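Local coordinates for protein discoidin-2 (Dictyostelium discoideum, PDB 2VM9) that is a galactose-binding lectin of cell adhesion and may take part in spore formation and in building the spore coat, at the interface of chains A and B. Coordinates in Å, arbitrary orientation; residue numbers count along the deposited sequence, not the author numbering. Chains: chain A/B, Discoidin-2.

Contact 1 and contact 2 belong to the same A-B interface of the homotrimer. Their C-alpha centres are about 17 Å apart, and they share no residue. On chain A they are neighbours in sequence. Strand 63-67 and A:Asp68 serve contact 1, and strand 70-79 serves contact 2. Likewise A:Lys130 in strand 128-131 belongs to contact 2, and A:Ser133 in strand 133-142 to contact 1. Chain B offers two different regions: its N-terminal beta-sandwich in contact 1 and its lectin-like region in contact 2. The discoidin domain of chain A touches both parts of its neighbour, which probably helps hold the beta-sandwich and lectin-like tiers of the trimer together.

Contact 1: the interface of chains A and B. Residues chain A 17, 65-68, 133; chain B 13-17.
A:Ser133 turns OG away from its own carbonyl carbon, beside its backbone N (chi1 -56°), which points the hydroxyl at the backbone of B:Asn13. A:Asn17 takes the same kind of first torsion (chi1 -59°). This sends its amide out toward the backbone of B:Ala14 and B:Leu15. Both chains use their N-terminal F5/8 type C (discoidin) domain here, and the patch is part of the homotrimer interface.

The hydroxyl OG of A:Ser133 donates a hydrogen bond to the backbone O of B:Asn13 at 2.8 Å. The donor lies in the carbonyl plane, with a C=O...OG angle of 147°.

B:Ala14 comes next in the loop and rests between two pieces of chain A. Its methyl CB lies 4.0 Å from CA of A:Gly66, on strand 63-67. CB of A:Asn17 is likewise in apolar contact with this methyl. The backbone O of B:Ala14 is less comfortable. It stands 3.0 Å from OD1 of A:Asn17 and 3.1 Å from the backbone O of A:Gly66. As modelled, all three oxygens can only accept, so these pairs are clashes.

The other end of that amide meets B:Asn17, its counterpart in the next chain. The two side chains cross at about a right angle, their amide planes steeply turned against each other. ND2 of A:Asn17 and ND2 of B:Asn17 are modelled 2.4 Å apart, too short to carry meaning. The clash at OD1 makes the assignment of O and N in the A:Asn17 amide doubtful; a flipped amide would put a donor toward O of B:Ala14.

B:Leu15 points one branch at the chain A backbone. Its methyl CD2 packs 4.0 Å from CA of A:Ser67, near where strand 63-67 ends. Beyond it, a water joins the two backbones. The amide N of A:Asp68 is 2.9 Å from the water oxygen, which in turn lies 3.2 Å from the backbone O of B:Leu15.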
ATOM      1  N   ASN A  17       8.124  -4.796 -10.019  1.00  8.04           N
ATOM      2  CA  ASN A  17       8.217  -4.502 -11.443  1.00  7.86           C
ATOM      3  C   ASN A  17       9.725  -4.458 -11.766  1.00  7.82           C
ATOM      4  O   ASN A  17      10.510  -3.941 -10.956  1.00  7.33           O
ATOM      5  CB  ASN A  17       7.654  -3.108 -11.747  1.00  9.80           C
ATOM      6  CG  ASN A  17       6.178  -2.926 -11.335  1.00 14.07           C
ATOM      7  OD1 ASN A  17       5.831  -2.063 -10.479  1.00 20.10           O
ATOM      8  ND2 ASN A  17       5.299  -3.697 -11.971  1.00 11.48           N
ATOM      9  N   ALA A  65      14.371  -2.701  -9.920  1.00  5.43           N
ATOM     10  CA  ALA A  65      13.237  -3.439  -9.351  1.00  6.23           C
ATOM     11  C   ALA A  65      12.482  -2.493  -8.438  1.00  7.33           C
ATOM     12  O   ALA A  65      13.096  -1.846  -7.575  1.00  8.02           O
ATOM     13  CB  ALA A  65      13.737  -4.628  -8.590  1.00  5.71           C
ATOM     14  N   GLY A  66      11.169  -2.378  -8.626  1.00  6.73           N
ATOM     15  CA  GLY A  66      10.444  -1.397  -7.843  1.00  7.06           C
ATOM     16  C   GLY A  66       9.020  -1.783  -7.508  1.00  7.34           C
ATOM     17  O   GLY A  66       8.412  -2.650  -8.168  1.00  6.52           O
ATOM     18  N   SER A  67       8.504  -1.122  -6.479  1.00  7.66           N
ATOM     19  CA  SER A  67       7.079  -1.088  -6.199  1.00  9.03           C
ATOM     20  C   SER A  67       6.850   0.027  -5.171  1.00  9.13           C
ATOM     21  O   SER A  67       7.806   0.557  -4.605  1.00  9.25           O
ATOM     22  CB  SER A  67       6.588  -2.448  -5.693  1.00  8.50           C
ATOM     23  OG  SER A  67       6.901  -2.634  -4.322  1.00  9.30           O
ATOM     24  N   ASP A  68       5.580   0.387  -4.946  1.00 10.50           N
ATOM     25  CA  ASP A  68       5.223   1.455  -3.977  1.00 11.51           C
ATOM     26  C   ASP A  68       5.547   1.194  -2.519  1.00 12.15           C
ATOM     27  O   ASP A  68       5.628   2.139  -1.727  1.00 12.61           O
ATOM     28  CB  ASP A  68       3.708   1.679  -4.002  0.50 11.66           C
ATOM     29  CG  ASP A  68       3.228   2.142  -5.320  0.50 13.95           C
ATOM     30  OD1 ASP A  68       3.944   2.957  -5.927  0.50 15.95           O
ATOM     31  OD2 ASP A  68       2.138   1.688  -5.751  0.50 18.06           O
ATOM     32  N   SER A 133      12.652   1.258  -4.489  1.00  7.10           N
ATOM     33  CA  SER A 133      13.266   0.700  -5.705  1.00  6.75           C
ATOM     34  C   SER A 133      14.743   0.449  -5.496  1.00  6.38           C
ATOM     35  O   SER A 133      15.404   1.150  -4.718  1.00  7.11           O
ATOM     36  CB  SER A 133      13.024   1.608  -6.905  1.00  6.84           C
ATOM     37  OG  SER A 133      11.621   1.819  -7.070  1.00  7.19           O
TER
ATOM     38  N   ASN B  13      11.429   4.466 -12.189  1.00  7.26           N
ATOM     39  CA  ASN B  13      11.559   3.832 -10.885  1.00  6.95           C
ATOM     40  C   ASN B  13      10.853   2.485 -10.786  1.00  7.77           C
ATOM     41  O   ASN B  13      10.809   1.881  -9.701  1.00  7.38           O
ATOM     42  CB  ASN B  13      11.001   4.779  -9.833  1.00  7.86           C
ATOM     43  CG  ASN B  13      11.997   5.835  -9.439  1.00  8.34           C
ATOM     44  OD1 ASN B  13      12.802   5.625  -8.520  1.00  7.97           O
ATOM     45  ND2 ASN B  13      11.967   6.987 -10.131  1.00  8.01           N
ATOM     46  N   ALA B  14      10.321   2.008 -11.913  1.00  7.42           N
ATOM     47  CA  ALA B  14       9.632   0.714 -11.986  1.00  7.75           C
ATOM     48  C   ALA B  14       8.441   0.639 -11.001  1.00  8.04           C
ATOM     49  O   ALA B  14       8.247  -0.343 -10.297  1.00  8.35           O
ATOM     50  CB  ALA B  14      10.635  -0.468 -11.779  1.00  7.99           C
ATOM     51  N   LEU B  15       7.666   1.717 -10.931  1.00  7.24           N
ATOM     52  CA  LEU B  15       6.556   1.787  -9.976  1.00  7.10           C
ATOM     53  C   LEU B  15       5.210   1.344 -10.553  1.00  7.96           C
ATOM     54  O   LEU B  15       4.246   1.149  -9.796  1.00  9.28           O
ATOM     55  CB  LEU B  15       6.428   3.196  -9.390  1.00  6.57           C
ATOM     56  CG  LEU B  15       7.621   3.658  -8.533  1.00  7.65           C
ATOM     57  CD1 LEU B  15       7.449   5.096  -8.081  1.00  6.69           C
ATOM     58  CD2 LEU B  15       7.827   2.720  -7.314  1.00  8.16           C
ATOM     59  N   LEU B  16       5.114   1.242 -11.875  1.00  6.79           N
ATOM     60  CA  LEU B  16       3.831   0.952 -12.504  1.00  7.20           C
ATOM     61  C   LEU B  16       3.934  -0.274 -13.406  1.00  8.11           C
ATOM     62  O   LEU B  16       4.951  -0.471 -14.055  1.00 10.35           O
ATOM     63  CB  LEU B  16       3.348   2.155 -13.330  1.00  7.77           C
ATOM     64  CG  LEU B  16       3.119   3.423 -12.513  1.00  7.62           C
ATOM     65  CD1 LEU B  16       2.854   4.586 -13.449  1.00  8.28           C
ATOM     66  CD2 LEU B  16       1.941   3.216 -11.521  1.00 10.41           C
ATOM     67  N   ASN B  17       2.897  -1.101 -13.408  1.00  8.04           N
ATOM     68  CA  ASN B  17       2.766  -2.194 -14.362  1.00  7.86           C
ATOM     69  C   ASN B  17       2.246  -1.555 -15.666  1.00  7.82           C
ATOM     70  O   ASN B  17       1.395  -0.653 -15.610  1.00  7.33           O
ATOM     71  CB  ASN B  17       1.699  -3.194 -13.898  1.00  9.80           C
ATOM     72  CG  ASN B  17       1.987  -3.820 -12.517  1.00 14.07           C
ATOM     73  OD1 ASN B  17       1.198  -3.663 -11.542  1.00 20.10           O
ATOM     74  ND2 ASN B  17       3.084  -4.568 -12.436  1.00 11.48           N
TER
HETATM   75  O   HOH W   1       3.838  -0.519  -7.059  1.00 22.95           O

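Contact 2: the interface of chains A and B. Residues chain A 70, 72, 130, 154, 157, 159; chain B 196, 257.
One face of the A:His72 imidazole carries the methyl CD1 of B:Leu196, a CH-pi contact 4.0 Å from the ring centroid and offset toward the rim. At the ring edge, in plane, sits the terminal carboxylate carbon C of B:Asn257. The A:Tyr159 ring has CB of A:Lys157, from its own chain, over one face. A:Val70, A:His72 and A:Lys130 belong to the F5/8 type C (discoidin) domain of chain A, and A:Lys157 and A:Tyr159 to its linker. B:Leu196 and B:Asn257 come from the lectin-like region of chain B, which belongs to the H-type lectin family.

B:Asn257 is the last residue of its chain. Its side chain crosses A:His72 at about a right angle, with amide and ring planes 85° apart. NE2 of A:His72 donates to the amide OD1 of B:Asn257 at 3.0 Å. OD1 lies close to the imidazole plane, but NE2 stands 62° above the carbonyl plane, so the bond misses a lone pair. The extended A:Lys130 brings its side-chain amine NZ to the same OD1 at 3.2 Å, a weak hydrogen bond. The terminal carboxylate, with OXT close to the A:His72 ring, may favour positive charge on the imidazole.

B:Leu196 meets A:Leu154 tip to tip, CD2 to CD1 at 4.0 Å. A:Lys157 bends at chi2 (-87°), and its CE lies 3.8 Å from CD2 of B:Leu196.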
ATOM      1  N   VAL A  70       7.363   0.215   0.990  1.00 11.71           N
ATOM      2  CA  VAL A  70       8.687   0.305   1.583  1.00 12.43           C
ATOM      3  C   VAL A  70       9.104  -1.121   1.894  1.00 12.87           C
ATOM      4  O   VAL A  70       8.440  -1.820   2.656  1.00 13.66           O
ATOM      5  CB  VAL A  70       8.697   1.137   2.883  1.00 12.88           C
ATOM      6  CG1 VAL A  70      10.064   1.038   3.547  1.00 13.02           C
ATOM      7  CG2 VAL A  70       8.307   2.597   2.591  1.00 13.74           C
ATOM      8  N   HIS A  72      12.145  -3.855   3.172  1.00  9.95           N
ATOM      9  CA  HIS A  72      13.364  -4.003   3.937  1.00 10.34           C
ATOM     10  C   HIS A  72      14.105  -5.171   3.310  1.00  9.48           C
ATOM     11  O   HIS A  72      13.802  -6.336   3.609  1.00  9.22           O
ATOM     12  CB  HIS A  72      13.027  -4.271   5.405  1.00 11.76           C
ATOM     13  CG  HIS A  72      12.502  -3.060   6.113  1.00 15.11           C
ATOM     14  ND1 HIS A  72      11.173  -2.707   6.093  1.00 19.52           N
ATOM     15  CD2 HIS A  72      13.142  -2.086   6.801  1.00 20.51           C
ATOM     16  CE1 HIS A  72      11.007  -1.583   6.767  1.00 19.40           C
ATOM     17  NE2 HIS A  72      12.188  -1.180   7.200  1.00 21.57           N
ATOM     18  N   LYS A 130      16.448  -0.247   3.236  1.00 10.27           N
ATOM     19  CA  LYS A 130      15.085   0.238   3.263  1.00 10.46           C
ATOM     20  C   LYS A 130      14.859   1.036   1.967  1.00  9.76           C
ATOM     21  O   LYS A 130      15.491   2.075   1.736  1.00  9.69           O
ATOM     22  CB  LYS A 130      14.910   1.129   4.482  1.00 11.66           C
ATOM     23  CG  LYS A 130      13.517   1.576   4.705  1.00 14.27           C
ATOM     24  CD  LYS A 130      13.465   2.427   5.965  1.00 19.42           C
ATOM     25  CE  LYS A 130      12.313   3.355   5.908  1.00 21.02           C
ATOM     26  NZ  LYS A 130      12.312   4.232   7.130  1.00 23.86           N
ATOM     27  N   LEU A 154      12.055  -8.601   4.166  1.00  8.31           N
ATOM     28  CA  LEU A 154      11.269  -9.028   5.319  1.00  9.68           C
ATOM     29  C   LEU A 154       9.809  -9.201   4.924  1.00  9.87           C
ATOM     30  O   LEU A 154       9.303  -8.439   4.129  1.00 10.16           O
ATOM     31  CB  LEU A 154      11.330  -7.983   6.427  1.00  9.25           C
ATOM     32  CG  LEU A 154      12.706  -7.776   7.055  1.00  9.55           C
ATOM     33  CD1 LEU A 154      12.618  -6.661   8.111  1.00 12.31           C
ATOM     34  CD2 LEU A 154      13.190  -9.105   7.664  1.00  9.89           C
ATOM     35  N   LYS A 157       4.378  -7.070   8.026  1.00 16.50           N
ATOM     36  CA  LYS A 157       3.901  -7.323   9.388  1.00 17.49           C
ATOM     37  C   LYS A 157       2.371  -7.336   9.383  1.00 17.49           C
ATOM     38  O   LYS A 157       1.760  -6.700   8.538  1.00 16.57           O
ATOM     39  CB  LYS A 157       4.411  -6.218  10.308  1.00 18.13           C
ATOM     40  CG  LYS A 157       5.921  -6.158  10.453  1.00 19.83           C
ATOM     41  CD  LYS A 157       6.387  -7.083  11.564  1.00 24.48           C
ATOM     42  CE  LYS A 157       7.824  -6.777  11.972  1.00 24.39           C
ATOM     43  NZ  LYS A 157       8.148  -7.354  13.316  1.00 27.51           N
ATOM     44  N   TYR A 159       0.470  -5.891  11.282  1.00 21.39           N
ATOM     45  CA  TYR A 159      -0.004  -4.545  11.635  1.00 21.80           C
ATOM     46  C   TYR A 159       0.107  -3.506  10.518  1.00 22.03           C
ATOM     47  O   TYR A 159      -0.227  -2.335  10.725  1.00 22.22           O
ATOM     48  CB  TYR A 159       0.720  -4.032  12.892  1.00 21.75           C
ATOM     49  CG  TYR A 159       2.239  -4.031  12.858  1.00 22.53           C
ATOM     50  CD1 TYR A 159       2.956  -3.285  11.913  1.00 23.09           C
ATOM     51  CD2 TYR A 159       2.964  -4.760  13.797  1.00 22.04           C
ATOM     52  CE1 TYR A 159       4.368  -3.289  11.911  1.00 24.10           C
ATOM     53  CE2 TYR A 159       4.348  -4.770  13.808  1.00 22.36           C
ATOM     54  CZ  TYR A 159       5.046  -4.043  12.873  1.00 24.10           C
ATOM     55  OH  TYR A 159       6.424  -4.079  12.912  1.00 25.45           O
TER
ATOM     56  N   LEU B 196       9.412  -2.534  13.666  1.00 19.12           N
ATOM     57  CA  LEU B 196      10.736  -2.414  13.035  1.00 19.90           C
ATOM     58  C   LEU B 196      11.490  -1.143  13.442  1.00 20.14           C
ATOM     59  O   LEU B 196      12.729  -1.125  13.494  1.00 21.40           O
ATOM     60  CB  LEU B 196      10.609  -2.521  11.508  1.00 20.36           C
ATOM     61  CG  LEU B 196      10.106  -3.880  11.014  1.00 22.14           C
ATOM     62  CD1 LEU B 196       9.911  -3.864   9.492  1.00 25.12           C
ATOM     63  CD2 LEU B 196      11.073  -4.976  11.445  1.00 22.24           C
ATOM     64  N   ASN B 257       7.752   2.958   7.258  1.00 28.20           N
ATOM     65  CA  ASN B 257       8.479   1.703   7.391  1.00 29.50           C
ATOM     66  C   ASN B 257       7.711   0.547   6.773  1.00 29.85           C
ATOM     67  O   ASN B 257       6.688   0.767   6.098  1.00 29.66           O
ATOM     68  CB  ASN B 257       8.829   1.429   8.870  1.00 29.54           C
ATOM     69  CG  ASN B 257      10.310   1.095   9.082  1.00 30.80           C
ATOM     70  OD1 ASN B 257      11.165   1.402   8.242  1.00 32.35           O
ATOM     71  ND2 ASN B 257      10.617   0.471  10.212  1.00 30.39           N
ATOM     72  OXT ASN B 257       8.104  -0.620   6.932  1.00 30.48           O
TER